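Local structure of 4-hydroxybutyrate coenzyme A transferase (Shewanella oneidensis, 2OAS) at residues P31-D36 with Y172-S177; I116-P121 with I146-N151. The protein probably transfers coenzyme A from an acyl-CoA to a carboxylate such as 4-hydroxybutyrate, and binds coenzyme A. One frame throughout, in Å; residues are numbered along the deposited sequence.

Contact 1 of 2, residues P31-D36 with Y172-S177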
# COMPACT_ATOMS: atom_id res chain seq x y z
N PRO A 31 -8.19 11.23 27.62
CA PRO A 31 -8.77 11.44 28.94
C PRO A 31 -7.74 11.79 30.00
O PRO A 31 -7.50 11.01 30.92
CB PRO A 31 -9.46 10.11 29.24
CG PRO A 31 -9.66 9.48 27.89
CD PRO A 31 -8.37 9.83 27.19
N LYS A 32 -7.14 12.97 29.87
CA LYS A 32 -6.13 13.43 30.80
C LYS A 32 -6.57 13.33 32.27
O LYS A 32 -5.81 12.87 33.13
CB LYS A 32 -5.77 14.89 30.48
CG LYS A 32 -4.57 15.41 31.27
CD LYS A 32 -4.29 16.88 30.98
CE LYS A 32 -3.10 17.35 31.79
NZ LYS A 32 -3.31 17.05 33.23
N VAL A 33 -7.80 13.76 32.55
CA VAL A 33 -8.32 13.72 33.91
C VAL A 33 -8.26 12.32 34.49
O VAL A 33 -7.92 12.13 35.65
CB VAL A 33 -9.80 14.19 33.95
CG1 VAL A 33 -10.31 14.13 35.38
CG2 VAL A 33 -9.92 15.58 33.41
N LEU A 34 -8.60 11.33 33.67
CA LEU A 34 -8.59 9.95 34.10
C LEU A 34 -7.19 9.36 34.05
O LEU A 34 -6.80 8.62 34.94
CB LEU A 34 -9.53 9.12 33.22
CG LEU A 34 -10.85 8.62 33.81
CD1 LEU A 34 -11.46 9.66 34.74
CD2 LEU A 34 -11.83 8.27 32.66
N LEU A 35 -6.44 9.71 33.02
CA LEU A 35 -5.10 9.17 32.88
C LEU A 35 -4.18 9.67 34.00
O LEU A 35 -3.26 8.97 34.40
CB LEU A 35 -4.52 9.51 31.49
CG LEU A 35 -5.10 8.79 30.24
CD1 LEU A 35 -4.42 9.32 29.00
CD2 LEU A 35 -4.93 7.28 30.32
N ASP A 36 -4.44 10.87 34.53
CA ASP A 36 -3.61 11.37 35.63
C ASP A 36 -3.93 10.58 36.88
O ASP A 36 -3.05 10.33 37.70
CB ASP A 36 -3.83 12.86 35.89
CG ASP A 36 -3.14 13.75 34.85
OD1 ASP A 36 -2.36 13.21 34.03
OD2 ASP A 36 -3.37 14.98 34.86
N TYR A 172 -17.12 9.48 35.82
CA TYR A 172 -16.68 10.60 36.65
C TYR A 172 -16.90 11.87 35.84
O TYR A 172 -16.46 11.98 34.69
CB TYR A 172 -15.20 10.49 37.02
CG TYR A 172 -14.66 11.75 37.67
CD1 TYR A 172 -15.18 12.22 38.89
CD2 TYR A 172 -13.67 12.52 37.04
CE1 TYR A 172 -14.74 13.42 39.46
CE2 TYR A 172 -13.22 13.72 37.60
CZ TYR A 172 -13.76 14.16 38.81
OH TYR A 172 -13.34 15.36 39.32
N GLU A 173 -17.56 12.85 36.44
CA GLU A 173 -17.85 14.07 35.73
C GLU A 173 -17.19 15.35 36.23
O GLU A 173 -17.27 15.68 37.40
CB GLU A 173 -19.36 14.29 35.71
CG GLU A 173 -19.79 15.57 35.02
CD GLU A 173 -21.29 15.79 35.12
OE1 GLU A 173 -21.77 16.02 36.26
OE2 GLU A 173 -21.98 15.75 34.08
N GLN A 174 -16.53 16.06 35.31
CA GLN A 174 -15.91 17.32 35.64
C GLN A 174 -15.53 18.05 34.35
O GLN A 174 -15.15 17.42 33.37
CB GLN A 174 -14.69 17.13 36.55
CG GLN A 174 -13.36 17.10 35.85
CD GLN A 174 -12.23 17.58 36.75
OE1 GLN A 174 -11.94 16.99 37.79
NE2 GLN A 174 -11.58 18.66 36.34
N SER A 175 -15.69 19.37 34.33
CA SER A 175 -15.34 20.16 33.16
C SER A 175 -13.83 20.32 33.14
O SER A 175 -13.23 20.72 34.14
CB SER A 175 -15.99 21.55 33.21
OG SER A 175 -17.38 21.49 33.01
N ALA A 176 -13.22 20.01 32.01
CA ALA A 176 -11.78 20.13 31.87
C ALA A 176 -11.50 20.77 30.52
O ALA A 176 -12.37 20.82 29.65
CB ALA A 176 -11.13 18.77 31.95
N SER A 177 -10.27 21.25 30.36
CA SER A 177 -9.87 21.89 29.12
C SER A 177 -9.45 20.87 28.07
O SER A 177 -8.85 19.84 28.40
CB SER A 177 -8.69 22.83 29.38
OG SER A 177 -7.57 22.11 29.86
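Val33, in the first turn of helix 32-41, carries most of this contact: its CB points at the chain of 172-177, and its two methyls divide the work. CG1 stands anti to the backbone N (chi1 -180°) and runs out to the rim of the Tyr172 ring, arriving near the ring plane, at the edge, with CG1 3.7 Å from Tyr172 CE2. The same methyl lies 4.1 Å from Gln174 OE1, a distance of packing and not of bonding. CG2, anti to the carbonyl carbon, goes the other way and meets the CB of Ala176 at 3.7 Å. The valine side chain and that of Tyr172 cross at about a right angle, and CG1 meets the CE2 and CD2 side of the rim.

Strand 170-173 belongs to the parallel sheet of an alpha/beta domain, and this is helix-on-sheet packing near its margin: Val33 and Leu34 also rest on strand 145-150, and helix 9-13 adds Ala9 against Val33, Leu34 and Tyr172. Leu34 adds a looser touch, CD1 lying 4.3 Å from Tyr172 CD2. The joint is small, 172 Å² over both sides, and held by packing alone, with no polar bond between the segments.

The ring itself is tethered within its own segment. Tyr172 OH donates to Gln174 OE1 at 2.6 Å, in the carbonyl plane and on a lone pair, and that oxygen also lies in the plane of the tyrosine ring. The bond ties the hydroxyl end of the ring to the amide of the next-but-one residue. On the helix, Lys32 NZ bridges to the syn lone pair of Asp36 OD2 at 2.6 Å, one turn on, while Asp36 OD1 bonds to Ser60 OG.

Contact 2 of 2, residues I116-P121 with I146-N151; sequences IQVSPP and IIAHIN
Ile146 enters the pairing through CG2, anti to its backbone N, which lies 3.6 Å from Ile116 CD1; the two side chains cross obliquely, and both also touch Cys140 of helix 136-142. Ile147 contributes its carbonyl: Ile116 N donates to Ile147 O at 3.0 Å, in the carbonyl plane. Ala148 pairs with Ile116, its CB packing on CG1, which takes the crowded position between backbone N and carbonyl carbon.

His149 bonds through both backbone groups. Its N donates to Ile116 O, and its O receives Val118 N from above the carbonyl plane. On the opposite face of the sheet from Ala148, its ring lies beside Gln117, the two side chains pointing the same way with amide and ring planes 30° apart and Gln117 CG 3.4 Å from His149 CD2. Ile150 returns to the face of Ala148, where its CG2 reaches Pro120 CA at 3.5 Å and its CD1 meets Pro121 CD, so the two prolines pack on the Ile150 side chain.

Asn151 closes the series with two bonds. Its N donates almost along the C=O axis to Val118 O, and its ND2 donates to Gln117 OE1 at 2.8 Å, with the two amides nearly coplanar, 13° apart. Gln117 NE2 in turn bonds to Ala29 O, so the extended glutamine is held at both ends of its amide. An alanine here, without the amide, would probably leave the Asn151 side chain and the Ala29 carbonyl less firmly held and weaken the packing beside the His149 ring. The three parallel bridges, Ile116 with Ala148 through Val118 with Ile150, with strand directions 40° apart and helix 136-142 joining them, mark a beta-alpha-beta crossover in a parallel alpha/beta sheet.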
# COMPACT_ATOMS: atom_id res chain seq x y z
N ILE A 116 -12.28 6.61 28.17
CA ILE A 116 -12.74 7.57 27.19
C ILE A 116 -13.27 8.86 27.79
O ILE A 116 -13.58 8.93 28.97
CB ILE A 116 -13.82 6.95 26.29
CG1 ILE A 116 -15.06 6.60 27.12
CG2 ILE A 116 -13.30 5.68 25.68
CD1 ILE A 116 -16.17 6.00 26.30
N GLN A 117 -13.37 9.89 26.96
CA GLN A 117 -13.89 11.19 27.37
C GLN A 117 -15.10 11.51 26.50
O GLN A 117 -14.97 11.60 25.27
CB GLN A 117 -12.83 12.26 27.17
CG GLN A 117 -13.25 13.59 27.74
CD GLN A 117 -12.18 14.64 27.63
OE1 GLN A 117 -12.31 15.73 28.18
NE2 GLN A 117 -11.11 14.31 26.92
N VAL A 118 -16.27 11.70 27.11
CA VAL A 118 -17.48 12.01 26.35
C VAL A 118 -18.25 13.23 26.81
O VAL A 118 -18.02 13.77 27.90
CB VAL A 118 -18.49 10.84 26.37
CG1 VAL A 118 -17.88 9.57 25.79
CG2 VAL A 118 -18.98 10.61 27.79
N SER A 119 -19.19 13.67 25.98
CA SER A 119 -20.02 14.81 26.33
C SER A 119 -21.08 14.26 27.27
O SER A 119 -21.36 13.07 27.26
CB SER A 119 -20.67 15.40 25.09
OG SER A 119 -21.29 14.39 24.34
N PRO A 120 -21.65 15.11 28.11
CA PRO A 120 -22.67 14.63 29.03
C PRO A 120 -23.84 13.96 28.32
O PRO A 120 -24.17 14.29 27.18
CB PRO A 120 -23.08 15.90 29.77
CG PRO A 120 -22.87 16.96 28.75
CD PRO A 120 -21.54 16.58 28.17
N PRO A 121 -24.46 12.99 28.98
CA PRO A 121 -25.60 12.29 28.38
C PRO A 121 -26.78 13.22 28.15
O PRO A 121 -26.99 14.16 28.91
CB PRO A 121 -25.91 11.22 29.42
CG PRO A 121 -25.54 11.91 30.71
CD PRO A 121 -24.20 12.50 30.34
N ILE A 146 -16.03 -0.23 30.30
CA ILE A 146 -15.67 1.12 29.88
C ILE A 146 -15.69 2.11 31.04
O ILE A 146 -16.60 2.11 31.85
CB ILE A 146 -16.62 1.63 28.77
CG1 ILE A 146 -16.48 0.75 27.52
CG2 ILE A 146 -16.30 3.06 28.42
CD1 ILE A 146 -17.56 0.99 26.49
N ILE A 147 -14.65 2.94 31.12
CA ILE A 147 -14.53 3.96 32.15
C ILE A 147 -14.55 5.30 31.41
O ILE A 147 -13.60 5.65 30.71
CB ILE A 147 -13.24 3.78 32.95
CG1 ILE A 147 -13.34 2.49 33.77
CG2 ILE A 147 -12.99 4.99 33.87
CD1 ILE A 147 -12.06 2.12 34.49
N ALA A 148 -15.63 6.04 31.56
CA ALA A 148 -15.82 7.30 30.87
C ALA A 148 -15.70 8.54 31.73
O ALA A 148 -16.10 8.57 32.90
CB ALA A 148 -17.20 7.31 30.19
N HIS A 149 -15.17 9.58 31.13
CA HIS A 149 -15.02 10.81 31.83
C HIS A 149 -15.99 11.77 31.16
O HIS A 149 -15.84 12.08 29.98
CB HIS A 149 -13.57 11.29 31.73
CG HIS A 149 -13.42 12.76 31.86
ND1 HIS A 149 -14.04 13.49 32.85
CD2 HIS A 149 -12.75 13.66 31.09
CE1 HIS A 149 -13.78 14.77 32.69
NE2 HIS A 149 -13.00 14.90 31.63
N ILE A 150 -17.00 12.20 31.89
CA ILE A 150 -17.98 13.12 31.34
C ILE A 150 -17.50 14.56 31.45
O ILE A 150 -17.32 15.10 32.55
CB ILE A 150 -19.32 12.99 32.06
CG1 ILE A 150 -19.84 11.56 31.89
CG2 ILE A 150 -20.30 14.03 31.50
CD1 ILE A 150 -21.14 11.28 32.59
N ASN A 151 -17.31 15.18 30.29
CA ASN A 151 -16.81 16.54 30.23
C ASN A 151 -17.73 17.45 29.46
O ASN A 151 -17.87 17.29 28.25
CB ASN A 151 -15.43 16.56 29.59
CG ASN A 151 -14.85 17.95 29.50
OD1 ASN A 151 -15.43 18.92 30.01
ND2 ASN A 151 -13.70 18.05 28.86

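Overall arrangement
The two contacts lie with centres about 9 Å apart in the N-terminal part of the chain and share one parallel sheet, in which strand 145-150 sits between strands 113-118 and 170-173. Along the sequence, 31-36 comes first, then both segments of contact 2, and 172-177 last, so contact 1 brackets contact 2. They join directly through the backbone: Tyr172 O lies 2.9 Å from Ile150 N and Gln174 N 3.0 Å from Ile150 O, both probable hydrogen bonds. Contact 2 joins neighbouring strands 113-118 and 145-150, while contact 1 packs the start of helix 32-41 on strand 170-173, next to the outermost strand 4-5. Both are structural, away from the annotated coenzyme A sites.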